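Local coordinates for protein cellobiose 2-epimerase (Spirochaeta thermophila DSM 6192, PDB 5ZIG) that probably catalyses the reversible epimerization of cellobiose to 4-O-beta-D-glucopyranosyl-D-mannose, at residues K118-G121 / N122-V126; G156-R159 / R160-G163; E302-E305 / D306-D310; C390-G393 / M394-I397. All coordinates share one frame; numbering follows the deposited sequence. Where two conformers were deposited one is given.

Contact 1 of 4, residues K118-G121 / N122-V126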
# COMPACT_ATOMS: atom_id res chain seq x y z
N LYS A 118 1.14 -3.95 -15.99
CA LYS A 118 0.05 -3.47 -15.15
C LYS A 118 0.48 -2.15 -14.50
O LYS A 118 1.54 -2.07 -13.88
CB LYS A 118 -0.32 -4.50 -14.09
CG LYS A 118 -0.67 -5.87 -14.68
CD LYS A 118 -1.60 -6.68 -13.77
CE LYS A 118 -1.81 -8.10 -14.29
NZ LYS A 118 -2.99 -8.75 -13.64
N LEU A 119 -0.36 -1.13 -14.65
CA LEU A 119 -0.05 0.16 -14.05
C LEU A 119 0.08 0.03 -12.53
O LEU A 119 0.95 0.67 -11.92
CB LEU A 119 -1.11 1.19 -14.42
CG LEU A 119 -0.81 1.84 -15.77
CD1 LEU A 119 -0.88 0.84 -16.94
CD2 LEU A 119 -1.72 3.01 -15.99
N TYR A 120 -0.74 -0.84 -11.94
CA TYR A 120 -0.62 -1.11 -10.51
C TYR A 120 0.81 -1.44 -10.14
O TYR A 120 1.39 -0.84 -9.23
CB TYR A 120 -1.54 -2.24 -10.11
CG TYR A 120 -1.57 -2.48 -8.63
CD1 TYR A 120 -0.68 -3.38 -8.04
CD2 TYR A 120 -2.47 -1.82 -7.81
CE1 TYR A 120 -0.70 -3.61 -6.67
CE2 TYR A 120 -2.50 -2.05 -6.44
CZ TYR A 120 -1.62 -2.94 -5.88
OH TYR A 120 -1.64 -3.17 -4.51
N GLY A 121 1.41 -2.40 -10.84
CA GLY A 121 2.78 -2.77 -10.54
C GLY A 121 3.82 -1.75 -10.94
O GLY A 121 4.81 -1.54 -10.24
N ASN A 122 3.63 -1.14 -12.11
CA ASN A 122 4.54 -0.07 -12.52
C ASN A 122 4.46 1.12 -11.56
O ASN A 122 5.48 1.79 -11.33
CB ASN A 122 4.23 0.33 -13.96
CG ASN A 122 4.82 -0.66 -14.97
OD1 ASN A 122 5.92 -0.47 -15.46
ND2 ASN A 122 4.10 -1.75 -15.23
N ALA A 123 3.28 1.40 -11.00
CA ALA A 123 3.16 2.40 -9.92
C ALA A 123 4.06 2.05 -8.75
O ALA A 123 4.92 2.84 -8.34
CB ALA A 123 1.72 2.52 -9.44
N PHE A 124 3.89 0.84 -8.19
CA PHE A 124 4.72 0.43 -7.06
C PHE A 124 6.20 0.53 -7.39
O PHE A 124 7.00 0.87 -6.51
CB PHE A 124 4.37 -1.01 -6.64
CG PHE A 124 3.45 -1.07 -5.45
CD1 PHE A 124 3.94 -0.87 -4.17
CD2 PHE A 124 2.09 -1.26 -5.63
CE1 PHE A 124 3.07 -0.88 -3.06
CE2 PHE A 124 1.22 -1.26 -4.54
CZ PHE A 124 1.72 -1.08 -3.24
N ALA A 125 6.60 0.27 -8.63
CA ALA A 125 8.00 0.42 -9.00
C ALA A 125 8.43 1.87 -8.84
O ALA A 125 9.51 2.16 -8.31
CB ALA A 125 8.25 -0.06 -10.44
N VAL A 126 7.62 2.81 -9.31
CA VAL A 126 7.96 4.22 -9.15
C VAL A 126 8.09 4.54 -7.66
O VAL A 126 9.13 5.04 -7.20
CB VAL A 126 6.92 5.11 -9.85
CG1 VAL A 126 7.02 6.58 -9.36
CG2 VAL A 126 7.09 5.01 -11.37
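Asn122, Ala123, Phe124 and Ala125 each return their backbone N-H to the carbonyl four residues earlier, from Lys118 O to Gly121 O, which makes residues 119-126 the first turns of helix 119-136, with Lys118 as N-cap. The carbonyl oxygen of Lys118 carries a double load. Asn122 N reaches Lys118 O over 2.9 Å, while Asn122 ND2 comes to Lys118 O from above the carbonyl plane, also at 2.9 Å and almost straight at 176°. The amide can bend back in this way because its CG lies beside the backbone N (chi1 -78°), on the side facing the preceding turn. Asn122 OD1 takes the N-H of Phe102, so both ends of this buried amide are engaged and its rotation is fixed.

The helix belongs to the alpha-helical barrel of the N-acylglucosamine 2-epimerase family, and its opening turn pairs two aromatic side chains one turn apart. Tyr120 and Phe124 run alongside each other in the same direction, their ring planes inclined at 51° and their centroids 5.3 Å apart. The touching is done by the outer part of the tyrosine: Tyr120 CZ lies 3.6 Å from Phe124 CE2, and Tyr120 OH lies 3.4 Å from the same Phe124 CE2. His196 of helix 191-208 joins both rings, stacking on Phe124 and meeting Tyr120 edge-to-face. Tyr384 adds a further edge-to-face partner to Phe124, extending the pair into an aromatic cluster.

Contact 2 of 4, residues G156-R159 / R160-G163; sequences GRDR and RHGG
Asp158 OD2 is gripped by two successive backbone N-H groups of the turn that follows it. His161 N donates to Asp158 OD2 over 2.9 Å in a nearly straight bond (170°), approaching from well above the carboxylate plane, whereas the bond from Arg160 N to Asp158 OD2 is bent and weak. The carboxylate is carried forward over these amides because its CG stands opposite the backbone N across the CA-CB bond (chi1 175°). The other oxygen, Asp158 OD1, forms a salt bridge with Lys189, and that lysine also holds Gly162 O, tying the turn to strand 189-190.

These N-H groups, two and three residues on, form the bend of a loop joining helix 139-156 to strand 167-168 in the helical barrel. Its two arms are joined by Asp158 N, which donates to Gly163 O at 2.9 Å, and by a weak bond from Gly162 N to Asp158 O. At the positive phi of Gly162 and its psi of 168°, a CB would collide with the preceding carbonyl oxygen.

Arg157 folds back over the same arms, two bends in its chain curling NE round toward Gly163 O. Arg157 NE makes a weak bond with Gly163 O (3.0 Å), and Arg157 NH2 reaches Asp158 O at 3.2 Å from above the carbonyl plane. A leucine in its place would remove both donors, and is likely to leave Gly163 O with Asp158 N as its one N-H donor in the loop, and Asp158 O with just the weak bond from Gly162 N. His161 CE1 lies 3.4 Å above the guanidinium plane of Arg160, over its centre.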
# COMPACT_ATOMS: atom_id res chain seq x y z
N GLY A 156 -0.49 5.49 -20.25
CA GLY A 156 -1.51 5.05 -19.32
C GLY A 156 -2.72 5.94 -19.22
O GLY A 156 -3.84 5.46 -18.97
N ARG A 157 -2.55 7.25 -19.41
CA ARG A 157 -3.65 8.18 -19.17
C ARG A 157 -4.70 8.07 -20.26
O ARG A 157 -4.39 8.12 -21.46
CB ARG A 157 -3.13 9.61 -19.09
CG ARG A 157 -2.72 10.04 -17.69
CD ARG A 157 -3.91 10.32 -16.74
NE ARG A 157 -5.09 10.88 -17.39
CZ ARG A 157 -5.31 12.17 -17.62
NH1 ARG A 157 -4.41 13.09 -17.27
NH2 ARG A 157 -6.44 12.55 -18.20
N ASP A 158 -5.95 7.92 -19.83
CA ASP A 158 -7.11 8.11 -20.70
C ASP A 158 -7.35 9.61 -20.75
O ASP A 158 -7.87 10.19 -19.80
CB ASP A 158 -8.30 7.34 -20.12
CG ASP A 158 -9.60 7.57 -20.90
OD1 ASP A 158 -10.57 6.84 -20.60
OD2 ASP A 158 -9.67 8.45 -21.80
N ARG A 159 -6.95 10.24 -21.85
CA ARG A 159 -7.07 11.69 -21.96
C ARG A 159 -8.47 12.13 -22.35
O ARG A 159 -8.77 13.33 -22.27
CB ARG A 159 -6.05 12.22 -22.97
CG ARG A 159 -4.61 11.79 -22.68
CD ARG A 159 -4.00 12.56 -21.51
NE ARG A 159 -2.54 12.42 -21.49
CZ ARG A 159 -1.75 12.79 -20.48
NH1 ARG A 159 -2.27 13.34 -19.39
NH2 ARG A 159 -0.44 12.61 -20.57
N ARG A 160 -9.33 11.21 -22.77
CA ARG A 160 -10.72 11.55 -23.04
C ARG A 160 -11.54 11.62 -21.75
O ARG A 160 -12.24 12.62 -21.50
CB ARG A 160 -11.32 10.52 -24.00
CG ARG A 160 -12.77 10.74 -24.39
CD ARG A 160 -13.08 9.91 -25.64
NE ARG A 160 -14.50 9.68 -25.85
CZ ARG A 160 -15.04 8.49 -26.09
NH1 ARG A 160 -14.28 7.40 -26.13
NH2 ARG A 160 -16.36 8.38 -26.27
N HIS A 161 -11.48 10.58 -20.92
CA HIS A 161 -12.34 10.47 -19.76
C HIS A 161 -11.62 10.62 -18.43
O HIS A 161 -12.27 10.55 -17.39
CB HIS A 161 -13.09 9.13 -19.77
CG HIS A 161 -14.19 9.07 -20.78
ND1 HIS A 161 -14.06 8.43 -22.00
CD2 HIS A 161 -15.45 9.58 -20.76
CE1 HIS A 161 -15.19 8.55 -22.68
NE2 HIS A 161 -16.04 9.24 -21.95
N GLY A 162 -10.31 10.86 -18.43
CA GLY A 162 -9.56 11.01 -17.21
C GLY A 162 -9.14 9.66 -16.65
O GLY A 162 -9.61 8.62 -17.09
N GLY A 163 -8.23 9.68 -15.68
CA GLY A 163 -7.81 8.44 -15.06
C GLY A 163 -6.88 7.65 -15.97
O GLY A 163 -6.38 8.17 -16.97

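Contact 3 of 4, residues E302-E305 / D306-D310; sequences EQRE and DGSVD
Backbone bonds set the frame between residues 302-305 and 306-310. Asp310 N donates to Glu302 O at 2.7 Å in an antiparallel hydrogen-bonded pair, with a weak, longer return bond from Glu302 N to Asp310 O. Nearer the bend, Arg304 N meets Ser308 O at 2.7 Å, and Gly307 N closes the turn on Arg304 O at 3.0 Å.

Side-chain hydrogen bonds run in a chain along one edge of the turn. Arg304 NH1 donates to Ser308 OG at 2.6 Å, the hydroxyl lying in the guanidinium plane; Ser308 OG in turn donates to Asp306 OD1 on its syn lone pair (2.8 Å). A chi1 of 68° tucks the hydroxyl between the backbone N and the carbonyl carbon, in position for both. Ser308 N also reaches Asp306 OD1, from above the carboxylate plane, in an Asx turn. With an alanine here, the arginine and aspartate would probably lose the link between them, and the guanidinium would be freer to swing.

Among looser contacts, Asp310 CB lies over one face of the Arg304 guanidinium, 3.9 Å from NH2. On the other side of the sheet Gln303 NE2 rests 3.6 Å from Val309 CG2.

At the backbone angles of Gly307 a CB would strike the preceding carbonyl oxygen; this positive-phi glycine ends a type I turn with a G1 beta bulge, in the surface beta hairpin of strands 302-303 and 309-314.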
# COMPACT_ATOMS: atom_id res chain seq x y z
N GLU A 302 -14.35 -7.56 3.33
CA GLU A 302 -15.12 -6.83 2.34
C GLU A 302 -16.59 -7.15 2.47
O GLU A 302 -16.99 -8.18 3.02
CB GLU A 302 -14.65 -7.16 0.91
CG GLU A 302 -15.11 -8.52 0.44
CD GLU A 302 -14.82 -8.77 -1.03
OE1 GLU A 302 -14.94 -7.82 -1.84
OE2 GLU A 302 -14.47 -9.92 -1.38
N GLN A 303 -17.40 -6.24 1.95
CA GLN A 303 -18.81 -6.47 1.68
C GLN A 303 -18.94 -6.89 0.22
O GLN A 303 -18.57 -6.12 -0.68
CB GLN A 303 -19.61 -5.20 1.96
CG GLN A 303 -21.11 -5.37 1.87
CD GLN A 303 -21.83 -4.44 2.84
OE1 GLN A 303 -22.12 -3.29 2.51
NE2 GLN A 303 -22.11 -4.94 4.04
N ARG A 304 -19.43 -8.10 -0.01
CA ARG A 304 -19.61 -8.58 -1.37
C ARG A 304 -20.73 -7.80 -2.06
O ARG A 304 -21.52 -7.09 -1.43
CB ARG A 304 -19.92 -10.07 -1.37
CG ARG A 304 -18.81 -10.87 -0.75
CD ARG A 304 -18.95 -12.34 -1.04
NE ARG A 304 -18.09 -13.14 -0.17
CZ ARG A 304 -18.42 -13.55 1.05
NH1 ARG A 304 -19.59 -13.23 1.58
NH2 ARG A 304 -17.55 -14.29 1.74
N GLU A 305 -20.79 -7.94 -3.39
CA GLU A 305 -21.81 -7.22 -4.15
C GLU A 305 -23.21 -7.54 -3.64
O GLU A 305 -24.10 -6.69 -3.70
CB GLU A 305 -21.69 -7.54 -5.65
CG GLU A 305 -20.27 -7.36 -6.23
CD GLU A 305 -20.23 -7.38 -7.76
OE1 GLU A 305 -21.32 -7.31 -8.38
OE2 GLU A 305 -19.12 -7.46 -8.33
N ASP A 306 -23.43 -8.74 -3.11
CA ASP A 306 -24.76 -9.15 -2.66
C ASP A 306 -25.04 -8.81 -1.19
O ASP A 306 -26.05 -9.26 -0.66
CB ASP A 306 -24.95 -10.65 -2.91
CG ASP A 306 -24.02 -11.53 -2.06
OD1 ASP A 306 -23.31 -11.00 -1.17
OD2 ASP A 306 -24.00 -12.76 -2.30
N GLY A 307 -24.17 -8.04 -0.53
CA GLY A 307 -24.40 -7.61 0.83
C GLY A 307 -23.77 -8.47 1.91
O GLY A 307 -23.52 -7.97 3.01
N SER A 308 -23.50 -9.75 1.63
CA SER A 308 -22.77 -10.57 2.59
C SER A 308 -21.37 -10.00 2.80
O SER A 308 -20.85 -9.23 1.99
CB SER A 308 -22.69 -12.03 2.12
OG SER A 308 -21.86 -12.18 0.96
N VAL A 309 -20.76 -10.40 3.92
CA VAL A 309 -19.49 -9.82 4.36
C VAL A 309 -18.47 -10.93 4.52
O VAL A 309 -18.75 -11.95 5.16
CB VAL A 309 -19.65 -9.02 5.67
CG1 VAL A 309 -18.30 -8.44 6.10
CG2 VAL A 309 -20.67 -7.91 5.50
N ASP A 310 -17.30 -10.74 3.93
CA ASP A 310 -16.15 -11.59 4.23
C ASP A 310 -15.57 -11.10 5.55
O ASP A 310 -14.99 -10.02 5.61
CB ASP A 310 -15.12 -11.53 3.10
CG ASP A 310 -13.87 -12.34 3.41
OD1 ASP A 310 -13.84 -13.02 4.44
OD2 ASP A 310 -12.90 -12.30 2.63

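Contact 4 of 4, residues C390-G393 / M394-I397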
# COMPACT_ATOMS: atom_id res chain seq x y z
N CYS A 390 4.24 0.39 10.88
CA CYS A 390 5.15 0.64 11.99
C CYS A 390 5.87 1.98 11.83
O CYS A 390 5.98 2.75 12.80
CB CYS A 390 6.17 -0.50 12.09
SG CYS A 390 5.49 -2.11 12.55
N LEU A 391 6.37 2.27 10.62
CA LEU A 391 7.05 3.54 10.39
C LEU A 391 6.09 4.72 10.48
O LEU A 391 6.40 5.74 11.10
CB LEU A 391 7.74 3.53 9.02
CG LEU A 391 8.97 2.62 8.94
CD1 LEU A 391 9.27 2.25 7.49
CD2 LEU A 391 10.20 3.23 9.62
N GLU A 392 4.90 4.59 9.88
CA GLU A 392 3.89 5.63 10.02
C GLU A 392 3.44 5.77 11.48
O GLU A 392 3.29 6.89 11.98
CB GLU A 392 2.70 5.32 9.12
CG GLU A 392 2.95 5.65 7.64
CD GLU A 392 3.04 7.15 7.37
OE1 GLU A 392 2.26 7.93 7.98
OE2 GLU A 392 3.90 7.55 6.56
N GLY A 393 3.22 4.65 12.18
CA GLY A 393 2.85 4.73 13.59
C GLY A 393 3.90 5.44 14.43
O GLY A 393 3.57 6.27 15.27
N MET A 394 5.17 5.13 14.19
CA MET A 394 6.23 5.70 15.03
C MET A 394 6.32 7.20 14.85
O MET A 394 6.39 7.96 15.83
CB MET A 394 7.57 5.04 14.70
CG MET A 394 7.76 3.71 15.40
SD MET A 394 9.42 3.06 15.16
CE MET A 394 9.21 2.26 13.57
N ARG A 395 6.30 7.66 13.59
CA ARG A 395 6.41 9.09 13.33
C ARG A 395 5.19 9.83 13.84
O ARG A 395 5.31 10.93 14.40
CB ARG A 395 6.60 9.36 11.85
CG ARG A 395 7.42 10.62 11.58
CD ARG A 395 7.19 11.12 10.16
NE ARG A 395 5.77 11.27 9.84
CZ ARG A 395 5.11 10.48 8.99
NH1 ARG A 395 5.74 9.48 8.38
NH2 ARG A 395 3.81 10.68 8.75
N ARG A 396 4.00 9.26 13.65
CA ARG A 396 2.78 9.95 14.03
C ARG A 396 2.61 9.97 15.54
O ARG A 396 2.21 10.99 16.11
CB ARG A 396 1.57 9.29 13.37
CG ARG A 396 1.43 9.56 11.88
CD ARG A 396 0.40 8.57 11.30
NE ARG A 396 0.36 8.55 9.84
CZ ARG A 396 -0.41 9.36 9.11
NH1 ARG A 396 -1.20 10.25 9.70
NH2 ARG A 396 -0.38 9.27 7.80
N ILE A 397 2.87 8.83 16.20
CA ILE A 397 2.69 8.79 17.65
C ILE A 397 3.68 9.73 18.32
O ILE A 397 3.30 10.49 19.22
CB ILE A 397 2.81 7.35 18.18
CG1 ILE A 397 1.49 6.61 17.97
CG2 ILE A 397 3.12 7.34 19.66
CD1 ILE A 397 1.56 5.12 18.33
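Regular i to i+4 hydrogen bonds link residues 390-393 to 394-397 within helix 384-402: Met394 N to Cys390 O, Arg395 N to Leu391 O, Arg396 N to Glu392 O and Ile397 N to Gly393 O. On one flank of the helix Glu392 faces two arginines at once. Its chain, bent at chi2 (-70°), turns the carboxylate toward the next turn, where Arg395 holds it end-on with two nitrogens. Arg395 NH1 donates to Glu392 OE2 over 3.2 Å in a nearly straight bond (172°), coming from above the carboxylate plane, while Arg395 NH2 donates to Glu392 OE1 from the syn side, tilted out of the carboxylate plane. Arg396 crosses the glutamate obliquely. Its extended chain brings Arg396 NE within 2.7 Å of Glu392 OE1, nearly in line with the C-O bond, and NH2 adds a weak bond to the same oxygen.

On the hydrophobic flank the methionine runs back along the preceding turn, Met394 CE lying 3.4 Å from Cys390 O and 4.2 Å from Leu391 CD2. Met394 also packs on Arg15 and Ala19 of helix 7-31.

One carboxylate is shared by two guanidinium groups, OE1 taking bonds from both, which would leave a net positive charge in the cluster. Two nearby positive charges would be expected to favour the ionised form of Glu392, and the bond from Arg396 NH1 to Asn327 ties helix 384-402 to helix 315-332.

In the fold
The four contacts are local elements set around the helical barrel, in series along the chain. Contacts 1 and 2 are neighbours: their centres are about 17 Å apart, Leu119 CD2 packs on Gly156 CA at 3.9 Å, and Asn122 touches Thr148 and Leu152, so that helix 119-136 packs beside helix 139-156. Contact 1 is the most deeply buried of the four. Contact 4 lies across the chain's centre from contacts 1 and 2, its centre about 25 Å and 35 Å from theirs. The hairpin of contact 3 stands about 28 Å from contact 1 and 31 Å from contact 4, centre to centre. A bound 1,2-ethanediol, probably from the crystallisation medium, lies about 3 Å from the Glu392 side chain of contact 4.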